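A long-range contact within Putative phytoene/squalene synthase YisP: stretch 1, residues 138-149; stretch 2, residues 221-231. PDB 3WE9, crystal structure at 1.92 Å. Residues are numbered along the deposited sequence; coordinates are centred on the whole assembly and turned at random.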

# COMPACT_ATOMS: atom_id res chain seq x y z
N PRO A 138 7.42 -13.08 -4.09
CA PRO A 138 8.62 -13.75 -4.62
C PRO A 138 9.89 -12.91 -4.51
O PRO A 138 11.00 -13.45 -4.51
CB PRO A 138 8.24 -14.04 -6.07
CG PRO A 138 6.75 -14.16 -6.01
CD PRO A 138 6.37 -13.02 -5.12
N ILE A 139 9.72 -11.60 -4.42
CA ILE A 139 10.85 -10.69 -4.30
C ILE A 139 11.31 -10.62 -2.84
O ILE A 139 12.51 -10.55 -2.55
CB ILE A 139 10.46 -9.28 -4.80
CG1 ILE A 139 10.14 -9.34 -6.30
CG2 ILE A 139 11.59 -8.29 -4.52
CD1 ILE A 139 9.59 -8.05 -6.89
N LEU A 140 10.35 -10.65 -1.92
CA LEU A 140 10.64 -10.56 -0.49
C LEU A 140 11.21 -11.86 0.09
O LEU A 140 11.95 -11.83 1.07
CB LEU A 140 9.37 -10.18 0.27
CG LEU A 140 8.70 -8.89 -0.22
CD1 LEU A 140 7.37 -8.67 0.51
CD2 LEU A 140 9.65 -7.72 0.02
N THR A 141 10.87 -12.99 -0.51
CA THR A 141 11.38 -14.25 0.00
C THR A 141 11.48 -15.34 -1.04
O THR A 141 10.58 -15.54 -1.84
CB THR A 141 10.50 -14.80 1.17
OG1 THR A 141 11.10 -15.99 1.69
CG2 THR A 141 9.10 -15.13 0.68
N ARG A 142 12.61 -16.05 -1.01
CA ARG A 142 12.88 -17.14 -1.93
C ARG A 142 12.47 -18.51 -1.39
O ARG A 142 12.14 -19.41 -2.16
CB ARG A 142 14.37 -17.16 -2.29
CG ARG A 142 15.32 -17.06 -1.09
CD ARG A 142 16.73 -17.56 -1.47
NE ARG A 142 17.74 -17.31 -0.44
CZ ARG A 142 18.56 -16.26 -0.44
NH1 ARG A 142 18.48 -15.36 -1.41
NH2 ARG A 142 19.46 -16.12 0.52
N ARG A 143 12.48 -18.67 -0.07
CA ARG A 143 12.13 -19.96 0.53
C ARG A 143 10.73 -20.07 1.15
O ARG A 143 9.79 -20.51 0.48
CB ARG A 143 13.18 -20.35 1.57
CG ARG A 143 14.57 -20.54 0.99
CD ARG A 143 15.59 -21.04 2.02
NE ARG A 143 16.91 -21.21 1.41
CZ ARG A 143 17.20 -22.11 0.48
NH1 ARG A 143 16.26 -22.95 0.05
NH2 ARG A 143 18.42 -22.17 -0.03
N LYS A 144 10.60 -19.67 2.41
CA LYS A 144 9.34 -19.74 3.14
C LYS A 144 8.20 -18.90 2.56
O LYS A 144 7.57 -18.12 3.28
CB LYS A 144 9.55 -19.32 4.60
CG LYS A 144 10.74 -19.97 5.26
CD LYS A 144 10.84 -19.61 6.74
CE LYS A 144 12.18 -20.04 7.29
NZ LYS A 144 12.54 -21.40 6.80
N GLN A 145 7.92 -19.06 1.27
CA GLN A 145 6.86 -18.30 0.65
C GLN A 145 5.48 -18.72 1.15
O GLN A 145 4.62 -17.87 1.40
CB GLN A 145 6.94 -18.43 -0.87
CG GLN A 145 8.27 -17.94 -1.42
CD GLN A 145 8.28 -17.78 -2.93
OE1 GLN A 145 9.32 -17.57 -3.54
NE2 GLN A 145 7.10 -17.87 -3.54
N ASP A 146 5.27 -20.02 1.31
CA ASP A 146 4.00 -20.54 1.80
C ASP A 146 3.68 -19.99 3.19
O ASP A 146 2.54 -19.65 3.49
CB ASP A 146 4.04 -22.07 1.86
CG ASP A 146 3.46 -22.72 0.62
OD1 ASP A 146 3.74 -22.25 -0.50
OD2 ASP A 146 2.72 -23.72 0.78
N GLN A 147 4.71 -19.91 4.03
CA GLN A 147 4.57 -19.41 5.39
C GLN A 147 4.41 -17.89 5.51
O GLN A 147 3.91 -17.40 6.52
CB GLN A 147 5.78 -19.83 6.23
CG GLN A 147 5.92 -21.32 6.45
CD GLN A 147 7.17 -21.65 7.26
OE1 GLN A 147 7.38 -21.12 8.35
NE2 GLN A 147 8.01 -22.53 6.72
N LEU A 148 4.82 -17.16 4.48
CA LEU A 148 4.76 -15.69 4.49
C LEU A 148 3.72 -15.06 3.56
O LEU A 148 3.55 -13.84 3.55
CB LEU A 148 6.14 -15.12 4.14
CG LEU A 148 7.28 -15.37 5.13
CD1 LEU A 148 8.61 -15.00 4.49
CD2 LEU A 148 7.05 -14.56 6.39
N LYS A 149 3.03 -15.89 2.78
CA LYS A 149 2.02 -15.41 1.85
C LYS A 149 0.93 -14.59 2.54
O LYS A 149 0.59 -13.49 2.11
CB LYS A 149 1.39 -16.59 1.12
CG LYS A 149 0.28 -16.25 0.12
CD LYS A 149 -0.34 -17.54 -0.41
CE LYS A 149 -1.63 -17.29 -1.18
NZ LYS A 149 -1.42 -16.78 -2.55
N ASP A 221 3.57 -10.25 13.44
CA ASP A 221 3.81 -11.55 14.05
C ASP A 221 4.67 -12.46 13.17
O ASP A 221 5.39 -13.32 13.68
CB ASP A 221 2.49 -12.27 14.35
CG ASP A 221 1.63 -11.55 15.38
OD1 ASP A 221 2.19 -10.89 16.29
OD2 ASP A 221 0.39 -11.66 15.28
N ALA A 222 4.58 -12.28 11.86
CA ALA A 222 5.35 -13.11 10.93
C ALA A 222 6.66 -12.47 10.50
O ALA A 222 7.39 -13.02 9.67
CB ALA A 222 4.50 -13.42 9.70
N LEU A 223 6.97 -11.31 11.07
CA LEU A 223 8.19 -10.58 10.74
C LEU A 223 9.49 -11.39 10.86
O LEU A 223 10.36 -11.31 9.99
CB LEU A 223 8.28 -9.31 11.59
CG LEU A 223 9.48 -8.39 11.35
CD1 LEU A 223 9.50 -7.95 9.89
CD2 LEU A 223 9.41 -7.19 12.28
N PRO A 224 9.64 -12.17 11.95
CA PRO A 224 10.86 -12.97 12.12
C PRO A 224 11.06 -14.06 11.06
O PRO A 224 12.17 -14.56 10.90
CB PRO A 224 10.69 -13.57 13.52
CG PRO A 224 9.80 -12.58 14.22
CD PRO A 224 8.79 -12.25 13.15
N LEU A 225 10.00 -14.41 10.35
CA LEU A 225 10.07 -15.44 9.32
C LEU A 225 10.64 -14.96 7.99
O LEU A 225 11.08 -15.77 7.18
CB LEU A 225 8.69 -16.05 9.07
CG LEU A 225 8.02 -16.77 10.23
CD1 LEU A 225 6.66 -17.28 9.78
CD2 LEU A 225 8.90 -17.92 10.71
N PHE A 226 10.60 -13.66 7.75
CA PHE A 226 11.14 -13.12 6.50
C PHE A 226 12.65 -13.24 6.52
O PHE A 226 13.27 -13.15 7.58
CB PHE A 226 10.75 -11.65 6.34
CG PHE A 226 9.36 -11.44 5.83
CD1 PHE A 226 9.11 -11.47 4.46
CD2 PHE A 226 8.31 -11.22 6.70
CE1 PHE A 226 7.82 -11.28 3.96
CE2 PHE A 226 7.01 -11.03 6.23
CZ PHE A 226 6.76 -11.06 4.85
N PRO A 227 13.28 -13.43 5.35
CA PRO A 227 14.74 -13.54 5.34
C PRO A 227 15.34 -12.20 5.77
O PRO A 227 14.72 -11.15 5.59
CB PRO A 227 15.05 -13.88 3.88
CG PRO A 227 13.91 -13.24 3.13
CD PRO A 227 12.72 -13.57 4.00
N GLN A 228 16.53 -12.24 6.36
CA GLN A 228 17.17 -11.01 6.82
C GLN A 228 17.24 -9.91 5.77
O GLN A 228 17.07 -8.74 6.09
CB GLN A 228 18.58 -11.30 7.35
CG GLN A 228 18.61 -12.17 8.59
CD GLN A 228 18.08 -11.47 9.83
OE1 GLN A 228 17.59 -12.11 10.76
NE2 GLN A 228 18.20 -10.14 9.86
N TYR A 229 17.48 -10.28 4.51
CA TYR A 229 17.59 -9.26 3.47
C TYR A 229 16.31 -8.45 3.23
O TYR A 229 16.38 -7.38 2.64
CB TYR A 229 18.10 -9.86 2.15
CG TYR A 229 17.17 -10.82 1.42
CD1 TYR A 229 16.09 -10.35 0.66
CD2 TYR A 229 17.40 -12.19 1.45
CE1 TYR A 229 15.27 -11.23 -0.05
CE2 TYR A 229 16.59 -13.08 0.75
CZ TYR A 229 15.53 -12.60 -0.00
OH TYR A 229 14.74 -13.50 -0.68
N SER A 230 15.16 -8.94 3.68
CA SER A 230 13.91 -8.20 3.47
C SER A 230 13.17 -7.81 4.76
O SER A 230 12.13 -7.14 4.71
CB SER A 230 12.96 -8.98 2.54
OG SER A 230 12.53 -10.20 3.12
N GLN A 231 13.71 -8.19 5.92
CA GLN A 231 13.08 -7.87 7.20
C GLN A 231 13.02 -6.38 7.50
O GLN A 231 12.00 -5.87 7.97
CB GLN A 231 13.81 -8.56 8.36
CG GLN A 231 13.53 -10.04 8.47
CD GLN A 231 13.99 -10.62 9.79
OE1 GLN A 231 13.86 -11.82 10.02
NE2 GLN A 231 14.51 -9.77 10.66
O HOH W 1 14.47 -12.75 -3.25

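The centre of this contact is one leucine set against one aromatic ring. L148, in the helix that ends the first stretch, points its CA-to-CB bond toward the second stretch, and its m,t rotamer carries CD2 to a point 3.6 Å from the centroid of the F226 ring, 16° off the ring normal. That is a CH-pi contact over the face, and it is close: L148 CD2 lies 3.5 Å from F226 CE2. The same methyl also meets the 3-10 segment and the residue before it, with L148 CD2 3.5 Å from L225 CB, 3.6 Å from the carbonyl oxygen A222 O and 4.3 Å from A222 CB. L225 N donates to A222 O at 3.0 Å in a tight turn, and the CA-to-CB bonds of A222 and L225 both point toward the first stretch. The other methyl lies on the same ring, L148 CD1 3.6 Å from F226 CD1, and also borders P227, with L148 CD1 4.4 Å from P227 CD.

F226 itself leaves CA sideways, yet its ring comes nearer to the first stretch, and this lets it serve both of that stretch's helices. While L148 covers a face, L140 approaches the ring obliquely, with L140 CB 4.2 Å from F226 CE1. The rule to read here is economical: one buried ring links two leucines that lie eight residues apart, across the loop between the helices.

Away from this centre the packing thins. Q147 OE1 comes within 4.2 Å of L225 CD1, and the aliphatic part of K144 reaches the backbone, K144 CD lying 3.9 Å from L225 O. Both side chains are exposed, and they border the leucine L225, which is itself exposed although the first stretch covers 81 Å² of it.

The polar side begins where the first helix gives out. T141 is the first residue to leave helical phi/psi, and the carbonyl just before it is met from the other stretch: S230 OG donates a hydrogen bond to L140 O at 2.7 Å. With chi1 at 65° (p) and its CB directed toward the first stretch, S230 holds its hydroxyl where that oxygen can be reached. P227 crowds the same atom, its CG 3.2 Å from L140 O, so the carbonyl is packed as well as bonded.

Y229 finishes the edge. Its ring meets I139 O near its plane, with I139 O 3.8 Å from Y229 CE1, while Y229 OH lies 3.5 Å from T141 CA and 3.3 Å from R142 N. A water extends the link, donating to I139 O at 3.0 Å and hydrogen bonded to Y229 OH at 2.7 Å. R142 starts out sideways, but its extended chain returns to the tyrosine: R142 CG is 3.6 Å from Y229 OH, and Y229 CE2 lies over one face of the guanidinium. Apolar packing thus fills the middle, while serine, tyrosine and water attend to carbonyls at the helix end.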